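Local structure of fumarate reductase iron-sulfur subunit (Mycolicibacterium smegmatis, 7D6V) at residues 2-8 / 23-29; 31-37 / 73-78; 116-121 / 185-190; 200-205 / 224-228. The protein probably relays electrons through its three iron-sulfur clusters from the succinate-oxidising subunit A to ubiquinone at the membrane anchor of mycobacterial succinate dehydrogenase Sdh1. The contacts are given in a common frame with arbitrary orientation. Numbering follows the deposited sequence.

Overall arrangement
From the N terminus the chain runs out along strand 4-14 and back along strand 17-27, and contact 1 closes that hairpin. Two residues on, contact 2 begins: the start of helix 33-43 is joined to 73-78, closing a loop that carries cysteines of the [2Fe-2S] site. The two contacts touch, Ile36 lying against Leu8, Val25 and Val27. The chain then crosses to the dicluster part, where contact 3 brackets an excursion about half helical by tying 116-121 to 185-190, and contact 4 fastens the [3Fe-4S] loop 200-205 to helix 219-235. All four follow in series, without nesting or crossing; contacts 1 and 3 lie farthest apart, about 52 Å between centres.

Contact 1. Residues 2-8 / 23-29; sequences ATYDAKL and YTVEVND
Strands 4-8 and 23-27 run antiparallel and twisted, their axes 139° apart and 4.4 Å at closest approach. Tyr4-Val27, Ala6-Val25 and Leu8-Tyr23 are hydrogen-bonded pairs, each closed by two bonds: Tyr4 N to Val27 O 3.1 Å and Val27 N to Tyr4 O 2.8 Å, Ala6 N to Val25 O 2.7 Å and Val25 N to Ala6 O 3.2 Å, Leu8 N to Tyr23 O 2.9 Å and Tyr23 N to Leu8 O 3.0 Å. These six residues share one face. Tyr4, chi1 p, lays its ring over Val27 (t), whose CB sits 4.2 Å from the ring centroid in a CH-pi contact. Val27 CG2 meets Ala6 CB at 3.5 Å; Val25 (t) sets CG2 3.8 Å from CD1 of Leu8 (mt). Tyr23 (m) leads its ring away, its OH bonding Arg12. Asp5, Lys7, Thr24 and Glu26 occupy the other face. Beyond the strand ends, Thr3 (m) gives OG1 to Asn28 OD1 at 2.8 Å, and Ala2 N makes a very short 2.4 Å bond to Asp29 OD2. Ile36 of helix 33-43 covers Leu8, Val25 and Val27, the hairpin-and-helix packing of the beta-grasp, [2Fe-2S] ferredoxin-like fold.

Contact 2. Residues 31-37 / 73-78; sequences EVVLDII and MCMTRM
Two backbone hydrogen bonds hold the start of helix 33-43 to the turn at 73-78: Val33 N to Thr76 O and Leu34 N to Met73 O, both 3.1 Å. The site is that of the ferredoxin-like [2Fe-2S] cluster, for Cys74 SG binds an iron that Cys62 also ligates. Val32 stands at the N-cap, so the 73-78 backbone takes up two amides of the first helical turn; Asp35 OD1 in turn accepts Val32 N at 3.0 Å. Val32 CA also donates a CH to Thr76 O at 3.1 Å. The 73-78 segment has no regular secondary structure: Met73 and Cys74 turn the chain (psi -32° and -2°), Thr76 is extended, and Met78 has positive phi (72°). Arg77 faces away and hydrogen-bonds through NE to the carbonyl of Glu370 of subunit A, while Glu31 pairs with Arg39. Outward from these bonds the contact is apolar and buried. Met73 (mtm) packs along the helix, CB 3.9 Å from Leu34 CB, CG 4.2 Å from Val33 CG1 and SD 4.3 Å from Ile37 CG1. Met78, chi1 t and chi2 p, brings SD 3.9 Å from Val33 CG2 and 3.7 Å from Ile36 CG1. Beside the cluster ligand, Leu34, in the tp rotamer, places CD2 3.7 Å from Cys74 CB.

Contact 3. Residues 116-121 / 185-190; sequences PSFTPP and LDTVDR
Two irregular segments, 116-121 and 185-190, pass each other roughly antiparallel, their end-to-end directions 147° apart, with Pro120 and Asp186 facing at 5.2 Å between CA atoms. The polar contacts centre on Asp186 and Arg190. Arg190 has a positive phi (72°) and an extended side chain, chi1 m with chi2 and chi3 t; its guanidinium gives NE to Pro116 O at 3.3 Å and NH2 to Ser117 O at 2.9 Å, both carbonyls lying near its plane. Asp186 (chi1 t) accepts Thr119 N on OD1 at 2.9 Å. Within the 185-190 segment the two charges form a salt bridge, Arg190 NH1 to Asp186 OD2 2.8 Å, so the ion pair takes up the carbonyls of Pro116 and Ser117 and, past Phe118, the amide of Thr119. A weak backbone bond runs from Thr187 N to Thr119 O at 3.1 Å, beside a CH contact from Asp186 CA to the same Thr119 O at 3.5 Å. In the fold, this stitches the loop leading to helix 133-142 onto the turn between helices 171-181 and 191-196 of the dicluster ferredoxin-like part. Among the van der Waals contacts, Thr119 OG1 lies 3.2 Å from Val188 CG2, and Pro121 CD 3.3 Å from Leu185 O. Phe118 (t) reaches CE2 to 4.1 Å from Leu185 C, and its ring also meets that of His183; Ser117 OG hydrogen-bonds Gln153 of subunit A.

Contact 4. Residues 200-205 / 224-228; sequences LGYCNI and LIPMK. With F3S (Fe3-s4 cluster), chain G.
One side of the [3Fe-4S] cluster pocket is formed by the loop 200-205 and one turn of helix 219-235. Cys203, chi1 t, ligates FE4 through SG at 2.4 Å; Ile205 CA lies 3.4 Å from S4, and Leu224, in the mt rotamer, lays CD1 3.4 Å from S3 and 4.1 Å from Cys203 SG. Residues 200-202 have helical torsions, with Cys203 N bonded to Leu200 O at 3.2 Å, before the backbone opens into extended angles at Cys203 and Asn204. Across from it, 224-228 is helical (Lys228 N to Leu224 O 2.9 Å) but kinked at Pro226, whose nitrogen makes no bond to the preceding turn. This is the cysteine-bearing loop and following helix of a bacterial dicluster ferredoxin-like domain. Lys228 joins the two: chi1 m, then chi2 and chi3 t, it stretches across to give NZ to Cys203 O at 2.5 Å and Leu200 O at 3.2 Å, so a cationic end sits on the carbonyl of the cluster ligand itself and on that of Leu200. Along its stem, CG meets Leu200 CG at 3.9 Å and CE meets Ile205 CG2 at 3.9 Å. Leu200 (tp) also puts CD2 3.9 Å from Met227 CB, while Ile205 CD1 reaches Ile225 CD1 at 4.2 Å. Tyr141 of the membrane anchor subunit hydrogen-bonds Tyr202 O and Asn204 N, and ubiquinone-1 lies about 10 Å from Gly201 at the nearest atoms.

Contact 1. Residues 2-8 / 23-29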
loop_
_atom_site.group_PDB
_atom_site.type_symbol
_atom_site.label_atom_id
_atom_site.label_comp_id
_atom_site.label_asym_id
_atom_site.label_seq_id
_atom_site.Cartn_x
_atom_site.Cartn_y
_atom_site.Cartn_z
ATOM N N ALA B 2 24.845 -7.200 17.486
ATOM C CA ALA B 2 24.327 -7.839 18.688
ATOM C C ALA B 2 23.300 -8.906 18.339
ATOM O O ALA B 2 22.096 -8.653 18.358
ATOM C CB ALA B 2 23.718 -6.805 19.618
ATOM N N THR B 3 23.787 -10.100 18.013
ATOM C CA THR B 3 22.931 -11.247 17.753
ATOM C C THR B 3 22.642 -11.963 19.063
ATOM O O THR B 3 23.565 -12.352 19.783
ATOM C CB THR B 3 23.591 -12.203 16.758
ATOM O OG1 THR B 3 23.827 -11.517 15.523
ATOM C CG2 THR B 3 22.713 -13.402 16.503
ATOM N N TYR B 4 21.358 -12.132 19.370
ATOM C CA TYR B 4 20.927 -12.721 20.627
ATOM C C TYR B 4 19.760 -13.659 20.356
ATOM O O TYR B 4 19.283 -13.783 19.225
ATOM C CB TYR B 4 20.538 -11.641 21.643
ATOM C CG TYR B 4 19.343 -10.814 21.230
ATOM C CD1 TYR B 4 18.106 -11.008 21.821
ATOM C CD2 TYR B 4 19.452 -9.841 20.251
ATOM C CE1 TYR B 4 17.013 -10.260 21.447
ATOM C CE2 TYR B 4 18.365 -9.090 19.871
ATOM C CZ TYR B 4 17.149 -9.301 20.474
ATOM O OH TYR B 4 16.062 -8.549 20.098
ATOM N N ASP B 5 19.301 -14.321 21.411
ATOM C CA ASP B 5 18.165 -15.234 21.351
ATOM C C ASP B 5 16.988 -14.557 22.040
ATOM O O ASP B 5 17.048 -14.271 23.240
ATOM C CB ASP B 5 18.506 -16.567 22.011
ATOM C CG ASP B 5 19.219 -17.520 21.069
ATOM O OD1 ASP B 5 18.944 -17.480 19.854
ATOM O OD2 ASP B 5 20.055 -18.312 21.547
ATOM N N ALA B 6 15.927 -14.300 21.285
ATOM C CA ALA B 6 14.760 -13.608 21.805
ATOM C C ALA B 6 13.708 -14.598 22.286
ATOM O O ALA B 6 13.746 -15.788 21.974
ATOM C CB ALA B 6 14.157 -12.690 20.745
ATOM N N LYS B 7 12.758 -14.082 23.062
ATOM C CA LYS B 7 11.629 -14.857 23.562
ATOM C C LYS B 7 10.358 -14.366 22.880
ATOM O O LYS B 7 9.898 -13.247 23.137
ATOM C CB LYS B 7 11.520 -14.747 25.081
ATOM C CG LYS B 7 12.708 -15.338 25.823
ATOM C CD LYS B 7 12.523 -15.267 27.328
ATOM C CE LYS B 7 12.620 -13.836 27.835
ATOM N NZ LYS B 7 13.978 -13.264 27.662
ATOM N N LEU B 8 9.811 -15.201 22.003
ATOM C CA LEU B 8 8.516 -14.980 21.381
ATOM C C LEU B 8 7.446 -15.783 22.109
ATOM O O LEU B 8 7.727 -16.789 22.763
ATOM C CB LEU B 8 8.545 -15.375 19.904
ATOM C CG LEU B 8 9.428 -14.557 18.968
ATOM C CD1 LEU B 8 9.433 -15.181 17.587
ATOM C CD2 LEU B 8 8.946 -13.123 18.904
ATOM N N TYR B 23 8.508 -19.666 22.201
ATOM C CA TYR B 23 9.572 -20.063 21.293
ATOM C C TYR B 23 10.789 -19.171 21.500
ATOM O O TYR B 23 10.662 -17.995 21.846
ATOM C CB TYR B 23 9.120 -19.983 19.830
ATOM C CG TYR B 23 7.921 -20.840 19.506
ATOM C CD1 TYR B 23 6.674 -20.271 19.298
ATOM C CD2 TYR B 23 8.038 -22.216 19.401
ATOM C CE1 TYR B 23 5.578 -21.050 19.001
ATOM C CE2 TYR B 23 6.952 -22.999 19.105
ATOM C CZ TYR B 23 5.724 -22.414 18.905
ATOM O OH TYR B 23 4.638 -23.203 18.608
ATOM N N THR B 24 11.973 -19.742 21.285
ATOM C CA THR B 24 13.235 -19.012 21.378
ATOM C C THR B 24 13.887 -18.981 20.003
ATOM O O THR B 24 14.228 -20.031 19.454
ATOM C CB THR B 24 14.178 -19.657 22.397
ATOM O OG1 THR B 24 13.548 -19.689 23.682
ATOM C CG2 THR B 24 15.471 -18.868 22.496
ATOM N N VAL B 25 14.067 -17.779 19.456
ATOM C CA VAL B 25 14.585 -17.598 18.106
ATOM C C VAL B 25 15.772 -16.647 18.147
ATOM O O VAL B 25 15.845 -15.745 18.985
ATOM C CB VAL B 25 13.500 -17.067 17.140
ATOM C CG1 VAL B 25 13.963 -17.162 15.697
ATOM C CG2 VAL B 25 12.194 -17.818 17.330
ATOM N N GLU B 26 16.708 -16.858 17.225
ATOM C CA GLU B 26 17.876 -16.000 17.091
ATOM C C GLU B 26 17.526 -14.738 16.312
ATOM O O GLU B 26 16.939 -14.810 15.230
ATOM C CB GLU B 26 18.996 -16.763 16.389
ATOM C CG GLU B 26 20.256 -15.967 16.158
ATOM C CD GLU B 26 20.987 -16.407 14.906
ATOM O OE1 GLU B 26 20.528 -16.060 13.798
ATOM O OE2 GLU B 26 22.019 -17.100 15.029
ATOM N N VAL B 27 17.890 -13.582 16.862
ATOM C CA VAL B 27 17.592 -12.286 16.261
ATOM C C VAL B 27 18.903 -11.602 15.901
ATOM O O VAL B 27 19.825 -11.550 16.721
ATOM C CB VAL B 27 16.758 -11.402 17.204
ATOM C CG1 VAL B 27 16.532 -10.031 16.591
ATOM C CG2 VAL B 27 15.434 -12.064 17.506
ATOM N N ASN B 28 18.984 -11.090 14.679
ATOM C CA ASN B 28 20.117 -10.298 14.226
ATOM C C ASN B 28 19.737 -8.822 14.153
ATOM O O ASN B 28 18.562 -8.453 14.164
ATOM C CB ASN B 28 20.613 -10.784 12.863
ATOM C CG ASN B 28 21.165 -12.188 12.911
ATOM O OD1 ASN B 28 22.285 -12.409 13.360
ATOM N ND2 ASN B 28 20.381 -13.149 12.440
ATOM N N ASP B 29 20.759 -7.976 14.078
ATOM C CA ASP B 29 20.538 -6.540 13.968
ATOM C C ASP B 29 19.912 -6.197 12.621
ATOM O O ASP B 29 20.375 -6.658 11.576
ATOM C CB ASP B 29 21.854 -5.788 14.140
ATOM C CG ASP B 29 22.323 -5.749 15.578
ATOM O OD1 ASP B 29 21.560 -5.274 16.445
ATOM O OD2 ASP B 29 23.458 -6.194 15.843
#

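Contact 2. Residues 31-37 / 73-78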
loop_
_atom_site.group_PDB
_atom_site.type_symbol
_atom_site.label_atom_id
_atom_site.label_comp_id
_atom_site.label_asym_id
_atom_site.label_seq_id
_atom_site.Cartn_x
_atom_site.Cartn_y
_atom_site.Cartn_z
ATOM N N GLU B 31 16.570 -6.693 11.652
ATOM C CA GLU B 31 15.547 -7.609 11.173
ATOM C C GLU B 31 14.184 -7.216 11.722
ATOM O O GLU B 31 14.070 -6.738 12.850
ATOM C CB GLU B 31 15.868 -9.045 11.576
ATOM C CG GLU B 31 17.098 -9.596 10.897
ATOM C CD GLU B 31 17.409 -11.001 11.331
ATOM O OE1 GLU B 31 16.738 -11.493 12.261
ATOM O OE2 GLU B 31 18.320 -11.617 10.745
ATOM N N VAL B 32 13.152 -7.400 10.899
ATOM C CA VAL B 32 11.773 -7.160 11.311
ATOM C C VAL B 32 11.188 -8.415 11.944
ATOM O O VAL B 32 11.791 -9.491 11.895
ATOM C CB VAL B 32 10.896 -6.676 10.142
ATOM C CG1 VAL B 32 11.320 -5.287 9.706
ATOM C CG2 VAL B 32 10.942 -7.651 8.990
ATOM N N VAL B 33 10.018 -8.268 12.569
ATOM C CA VAL B 33 9.337 -9.398 13.196
ATOM C C VAL B 33 9.060 -10.500 12.179
ATOM O O VAL B 33 9.184 -11.693 12.487
ATOM C CB VAL B 33 8.041 -8.916 13.878
ATOM C CG1 VAL B 33 7.139 -10.086 14.212
ATOM C CG2 VAL B 33 8.366 -8.125 15.127
ATOM N N LEU B 34 8.679 -10.123 10.956
ATOM C CA LEU B 34 8.348 -11.122 9.945
ATOM C C LEU B 34 9.545 -12.001 9.599
ATOM O O LEU B 34 9.371 -13.188 9.305
ATOM C CB LEU B 34 7.806 -10.439 8.691
ATOM C CG LEU B 34 7.168 -11.343 7.636
ATOM C CD1 LEU B 34 6.149 -12.275 8.266
ATOM C CD2 LEU B 34 6.530 -10.521 6.535
ATOM N N ASP B 35 10.761 -11.450 9.637
ATOM C CA ASP B 35 11.948 -12.278 9.441
ATOM C C ASP B 35 12.088 -13.315 10.548
ATOM O O ASP B 35 12.459 -14.466 10.290
ATOM C CB ASP B 35 13.204 -11.409 9.373
ATOM C CG ASP B 35 13.132 -10.357 8.290
ATOM O OD1 ASP B 35 13.586 -9.221 8.537
ATOM O OD2 ASP B 35 12.620 -10.662 7.191
ATOM N N ILE B 36 11.809 -12.921 11.791
ATOM C CA ILE B 36 11.879 -13.860 12.903
ATOM C C ILE B 36 10.825 -14.946 12.747
ATOM O O ILE B 36 11.071 -16.121 13.044
ATOM C CB ILE B 36 11.733 -13.107 14.237
ATOM C CG1 ILE B 36 12.572 -11.832 14.221
ATOM C CG2 ILE B 36 12.145 -13.988 15.394
ATOM C CD1 ILE B 36 14.055 -12.075 14.113
ATOM N N ILE B 37 9.638 -14.573 12.269
ATOM C CA ILE B 37 8.587 -15.556 12.024
ATOM C C ILE B 37 9.008 -16.525 10.926
ATOM O O ILE B 37 8.760 -17.732 11.016
ATOM C CB ILE B 37 7.263 -14.846 11.684
ATOM C CG1 ILE B 37 6.837 -13.941 12.838
ATOM C CG2 ILE B 37 6.175 -15.854 11.383
ATOM C CD1 ILE B 37 6.433 -14.685 14.086
ATOM N N MET B 73 3.795 -6.925 10.301
ATOM C CA MET B 73 4.943 -7.702 10.751
ATOM C C MET B 73 6.199 -7.360 9.963
ATOM O O MET B 73 7.303 -7.390 10.517
ATOM C CB MET B 73 4.637 -9.195 10.654
ATOM C CG MET B 73 3.768 -9.711 11.784
ATOM S SD MET B 73 3.445 -11.479 11.719
ATOM C CE MET B 73 2.183 -11.543 10.455
ATOM N N CYS B 74 6.034 -7.007 8.692
ATOM C CA CYS B 74 7.169 -6.670 7.833
ATOM C C CYS B 74 7.718 -5.260 8.060
ATOM O O CYS B 74 8.696 -4.863 7.426
ATOM C CB CYS B 74 6.792 -6.852 6.360
ATOM S SG CYS B 74 6.083 -5.382 5.583
ATOM N N MET B 75 7.093 -4.506 8.959
ATOM C CA MET B 75 7.534 -3.151 9.249
ATOM C C MET B 75 7.887 -2.920 10.712
ATOM O O MET B 75 8.226 -1.789 11.074
ATOM C CB MET B 75 6.462 -2.141 8.821
ATOM C CG MET B 75 6.217 -2.090 7.324
ATOM S SD MET B 75 7.662 -1.616 6.361
ATOM C CE MET B 75 7.835 0.101 6.826
ATOM N N THR B 76 7.824 -3.942 11.559
ATOM C CA THR B 76 8.107 -3.788 12.981
ATOM C C THR B 76 9.577 -4.102 13.232
ATOM O O THR B 76 10.027 -5.224 12.989
ATOM C CB THR B 76 7.203 -4.691 13.814
ATOM O OG1 THR B 76 5.847 -4.524 13.386
ATOM C CG2 THR B 76 7.301 -4.336 15.284
ATOM N N ARG B 77 10.311 -3.115 13.748
ATOM C CA ARG B 77 11.767 -3.113 13.648
ATOM C C ARG B 77 12.440 -4.165 14.518
ATOM O O ARG B 77 13.608 -4.483 14.270
ATOM C CB ARG B 77 12.304 -1.730 14.009
ATOM C CG ARG B 77 13.476 -1.281 13.166
ATOM C CD ARG B 77 13.852 0.150 13.494
ATOM N NE ARG B 77 12.782 1.079 13.151
ATOM C CZ ARG B 77 12.228 1.928 14.010
ATOM N NH1 ARG B 77 12.646 1.965 15.267
ATOM N NH2 ARG B 77 11.259 2.739 13.613
ATOM N N MET B 78 11.772 -4.653 15.561
ATOM C CA MET B 78 12.240 -5.776 16.372
ATOM C C MET B 78 13.429 -5.357 17.235
ATOM O O MET B 78 13.843 -6.086 18.141
ATOM C CB MET B 78 12.584 -6.971 15.474
ATOM C CG MET B 78 13.094 -8.218 16.161
ATOM S SD MET B 78 11.752 -9.258 16.759
ATOM C CE MET B 78 12.210 -9.447 18.475
#

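Contact 3. Residues 116-121 / 185-190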
loop_
_atom_site.group_PDB
_atom_site.type_symbol
_atom_site.label_atom_id
_atom_site.label_comp_id
_atom_site.label_asym_id
_atom_site.label_seq_id
_atom_site.Cartn_x
_atom_site.Cartn_y
_atom_site.Cartn_z
ATOM N N PRO B 116 -21.504 2.630 -3.291
ATOM C CA PRO B 116 -21.591 2.948 -4.721
ATOM C C PRO B 116 -20.234 3.351 -5.273
ATOM O O PRO B 116 -19.454 4.043 -4.619
ATOM C CB PRO B 116 -22.586 4.112 -4.766
ATOM C CG PRO B 116 -23.365 3.988 -3.515
ATOM C CD PRO B 116 -22.418 3.454 -2.489
ATOM N N SER B 117 -19.959 2.912 -6.495
ATOM C CA SER B 117 -18.650 3.093 -7.092
ATOM C C SER B 117 -18.555 4.453 -7.776
ATOM O O SER B 117 -19.495 5.251 -7.769
ATOM C CB SER B 117 -18.358 1.960 -8.068
ATOM O OG SER B 117 -18.203 0.734 -7.379
ATOM N N PHE B 118 -17.394 4.720 -8.366
ATOM C CA PHE B 118 -17.180 5.972 -9.077
ATOM C C PHE B 118 -18.130 6.079 -10.261
ATOM O O PHE B 118 -18.240 5.157 -11.072
ATOM C CB PHE B 118 -15.728 6.060 -9.545
ATOM C CG PHE B 118 -15.478 7.143 -10.553
ATOM C CD1 PHE B 118 -15.211 6.828 -11.871
ATOM C CD2 PHE B 118 -15.504 8.472 -10.180
ATOM C CE1 PHE B 118 -14.980 7.817 -12.797
ATOM C CE2 PHE B 118 -15.274 9.464 -11.103
ATOM C CZ PHE B 118 -15.011 9.137 -12.411
ATOM N N THR B 119 -18.823 7.206 -10.350
ATOM C CA THR B 119 -19.765 7.461 -11.438
ATOM C C THR B 119 -19.354 8.719 -12.185
ATOM O O THR B 119 -19.531 9.833 -11.660
ATOM C CB THR B 119 -21.189 7.600 -10.903
ATOM O OG1 THR B 119 -21.458 6.537 -9.982
ATOM C CG2 THR B 119 -22.190 7.535 -12.037
ATOM N N PRO B 120 -18.802 8.605 -13.387
ATOM C CA PRO B 120 -18.460 9.793 -14.163
ATOM C C PRO B 120 -19.675 10.320 -14.904
ATOM O O PRO B 120 -20.697 9.624 -15.003
ATOM C CB PRO B 120 -17.395 9.274 -15.135
ATOM C CG PRO B 120 -17.764 7.849 -15.344
ATOM C CD PRO B 120 -18.400 7.362 -14.068
ATOM N N PRO B 121 -19.618 11.547 -15.419
ATOM C CA PRO B 121 -20.704 12.026 -16.280
ATOM C C PRO B 121 -20.833 11.150 -17.516
ATOM O O PRO B 121 -19.837 10.697 -18.084
ATOM C CB PRO B 121 -20.270 13.451 -16.638
ATOM C CG PRO B 121 -19.335 13.844 -15.553
ATOM C CD PRO B 121 -18.622 12.596 -15.149
ATOM N N LEU B 185 -14.914 14.727 -10.359
ATOM C CA LEU B 185 -15.735 14.314 -11.488
ATOM C C LEU B 185 -16.817 13.306 -11.123
ATOM O O LEU B 185 -17.555 12.873 -12.010
ATOM C CB LEU B 185 -14.849 13.740 -12.599
ATOM C CG LEU B 185 -13.973 14.756 -13.334
ATOM C CD1 LEU B 185 -13.202 14.086 -14.449
ATOM C CD2 LEU B 185 -14.813 15.893 -13.878
ATOM N N ASP B 186 -16.934 12.921 -9.855
ATOM C CA ASP B 186 -17.983 11.995 -9.455
ATOM C C ASP B 186 -19.336 12.701 -9.415
ATOM O O ASP B 186 -19.430 13.918 -9.241
ATOM C CB ASP B 186 -17.668 11.374 -8.096
ATOM C CG ASP B 186 -18.530 10.165 -7.795
ATOM O OD1 ASP B 186 -18.195 9.061 -8.260
ATOM O OD2 ASP B 186 -19.548 10.317 -7.090
ATOM N N THR B 187 -20.397 11.909 -9.571
ATOM C CA THR B 187 -21.754 12.423 -9.696
ATOM C C THR B 187 -22.662 12.056 -8.530
ATOM O O THR B 187 -23.520 12.859 -8.157
ATOM C CB THR B 187 -22.376 11.919 -11.010
ATOM O OG1 THR B 187 -21.804 12.633 -12.112
ATOM C CG2 THR B 187 -23.884 12.111 -11.033
ATOM N N VAL B 188 -22.466 10.895 -7.916
ATOM C CA VAL B 188 -23.337 10.422 -6.845
ATOM C C VAL B 188 -23.050 11.192 -5.561
ATOM O O VAL B 188 -21.916 11.605 -5.295
ATOM C CB VAL B 188 -23.153 8.903 -6.655
ATOM C CG1 VAL B 188 -24.100 8.362 -5.601
ATOM C CG2 VAL B 188 -23.363 8.191 -7.973
ATOM N N ASP B 189 -24.094 11.391 -4.751
ATOM C CA ASP B 189 -23.964 12.189 -3.534
ATOM C C ASP B 189 -23.377 11.375 -2.383
ATOM O O ASP B 189 -22.300 11.697 -1.871
ATOM C CB ASP B 189 -25.327 12.768 -3.149
ATOM C CG ASP B 189 -25.218 13.899 -2.148
ATOM O OD1 ASP B 189 -24.089 14.227 -1.735
ATOM O OD2 ASP B 189 -26.266 14.469 -1.782
ATOM N N ARG B 190 -24.080 10.324 -1.956
ATOM C CA ARG B 190 -23.676 9.372 -0.920
ATOM C C ARG B 190 -23.703 9.947 0.494
ATOM O O ARG B 190 -23.463 9.198 1.452
ATOM C CB ARG B 190 -22.280 8.782 -1.166
ATOM C CG ARG B 190 -22.134 8.018 -2.463
ATOM C CD ARG B 190 -20.729 7.463 -2.593
ATOM N NE ARG B 190 -20.387 7.136 -3.973
ATOM C CZ ARG B 190 -19.955 8.020 -4.864
ATOM N NH1 ARG B 190 -19.813 9.291 -4.524
ATOM N NH2 ARG B 190 -19.668 7.632 -6.096
#

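Contact 4. Residues 200-205 / 224-228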
loop_
_atom_site.group_PDB
_atom_site.type_symbol
_atom_site.label_atom_id
_atom_site.label_comp_id
_atom_site.label_asym_id
_atom_site.label_seq_id
_atom_site.Cartn_x
_atom_site.Cartn_y
_atom_site.Cartn_z
ATOM N N LEU B 200 -22.239 6.290 9.930
ATOM C CA LEU B 200 -21.223 7.273 10.292
ATOM C C LEU B 200 -21.438 7.818 11.698
ATOM O O LEU B 200 -20.485 8.264 12.343
ATOM C CB LEU B 200 -21.209 8.411 9.273
ATOM C CG LEU B 200 -20.123 9.479 9.410
ATOM C CD1 LEU B 200 -18.744 8.852 9.453
ATOM C CD2 LEU B 200 -20.225 10.478 8.279
ATOM N N GLY B 201 -22.675 7.783 12.197
ATOM C CA GLY B 201 -22.945 8.254 13.543
ATOM C C GLY B 201 -22.361 7.381 14.632
ATOM O O GLY B 201 -22.157 7.862 15.750
ATOM N N TYR B 202 -22.091 6.110 14.333
ATOM C CA TYR B 202 -21.487 5.224 15.322
ATOM C C TYR B 202 -20.072 5.653 15.667
ATOM O O TYR B 202 -19.580 5.342 16.756
ATOM C CB TYR B 202 -21.490 3.786 14.815
ATOM C CG TYR B 202 -22.814 3.093 14.991
ATOM C CD1 TYR B 202 -23.745 3.065 13.965
ATOM C CD2 TYR B 202 -23.136 2.470 16.184
ATOM C CE1 TYR B 202 -24.955 2.437 14.125
ATOM C CE2 TYR B 202 -24.343 1.838 16.352
ATOM C CZ TYR B 202 -25.248 1.825 15.321
ATOM O OH TYR B 202 -26.457 1.194 15.485
ATOM N N CYS B 203 -19.565 6.316 14.667
ATOM C CA CYS B 203 -18.204 6.778 14.899
ATOM C C CYS B 203 -18.210 7.920 15.903
ATOM O O CYS B 203 -18.644 9.030 15.588
ATOM C CB CYS B 203 -17.559 7.220 13.590
ATOM S SG CYS B 203 -15.858 7.808 13.756
ATOM N N ASN B 204 -17.594 7.697 17.215
ATOM C CA ASN B 204 -17.015 8.752 18.022
ATOM C C ASN B 204 -15.553 8.865 17.620
ATOM O O ASN B 204 -14.933 7.883 17.209
ATOM C CB ASN B 204 -17.188 8.481 19.520
ATOM C CG ASN B 204 -16.317 7.354 20.036
ATOM O OD1 ASN B 204 -15.890 6.481 19.290
ATOM N ND2 ASN B 204 -16.065 7.363 21.333
ATOM N N ILE B 205 -15.005 10.063 17.725
ATOM C CA ILE B 205 -13.838 10.419 16.928
ATOM C C ILE B 205 -12.554 10.245 17.725
ATOM O O ILE B 205 -11.578 10.977 17.529
ATOM C CB ILE B 205 -13.978 11.840 16.371
ATOM C CG1 ILE B 205 -14.066 12.839 17.513
ATOM C CG2 ILE B 205 -15.191 11.939 15.469
ATOM C CD1 ILE B 205 -13.972 14.205 17.037
ATOM N N LEU B 224 -13.149 11.682 8.182
ATOM C CA LEU B 224 -14.325 11.394 8.997
ATOM C C LEU B 224 -15.005 12.664 9.491
ATOM O O LEU B 224 -16.227 12.794 9.395
ATOM C CB LEU B 224 -13.933 10.507 10.174
ATOM C CG LEU B 224 -13.197 9.230 9.787
ATOM C CD1 LEU B 224 -12.835 8.468 11.024
ATOM C CD2 LEU B 224 -14.038 8.379 8.855
ATOM N N ILE B 225 -14.234 13.597 10.051
ATOM C CA ILE B 225 -14.814 14.864 10.501
ATOM C C ILE B 225 -15.386 15.675 9.342
ATOM O O ILE B 225 -16.492 16.220 9.488
ATOM C CB ILE B 225 -13.790 15.646 11.342
ATOM C CG1 ILE B 225 -13.552 14.939 12.675
ATOM C CG2 ILE B 225 -14.264 17.069 11.585
ATOM C CD1 ILE B 225 -12.330 15.412 13.408
ATOM N N PRO B 226 -14.699 15.827 8.200
ATOM C CA PRO B 226 -15.349 16.506 7.064
ATOM C C PRO B 226 -16.640 15.848 6.613
ATOM O O PRO B 226 -17.605 16.550 6.281
ATOM C CB PRO B 226 -14.271 16.449 5.975
ATOM C CG PRO B 226 -13.008 16.414 6.714
ATOM C CD PRO B 226 -13.269 15.595 7.932
ATOM N N MET B 227 -16.698 14.516 6.600
ATOM C CA MET B 227 -17.928 13.850 6.190
ATOM C C MET B 227 -19.027 14.033 7.224
ATOM O O MET B 227 -20.202 14.153 6.868
ATOM C CB MET B 227 -17.677 12.367 5.928
ATOM C CG MET B 227 -16.907 12.102 4.655
ATOM S SD MET B 227 -17.844 12.488 3.163
ATOM C CE MET B 227 -19.364 11.598 3.459
ATOM N N LYS B 228 -18.669 14.061 8.507
ATOM C CA LYS B 228 -19.660 14.355 9.537
ATOM C C LYS B 228 -20.202 15.769 9.382
ATOM O O LYS B 228 -21.399 16.007 9.569
ATOM C CB LYS B 228 -19.055 14.157 10.924
ATOM C CG LYS B 228 -18.963 12.707 11.351
ATOM C CD LYS B 228 -18.191 12.560 12.643
ATOM C CE LYS B 228 -18.197 11.121 13.131
ATOM N NZ LYS B 228 -19.409 10.792 13.923
HETATM FE FE1 F3S G . -12.468 4.153 14.454
HETATM FE FE3 F3S G . -11.192 6.466 13.962
HETATM FE FE4 F3S G . -13.851 6.554 14.347
HETATM S S1 F3S G . -10.644 4.914 15.464
HETATM S S2 F3S G . -14.208 4.853 15.793
HETATM S S3 F3S G . -12.772 5.481 12.606
HETATM S S4 F3S G . -12.368 8.149 14.941
#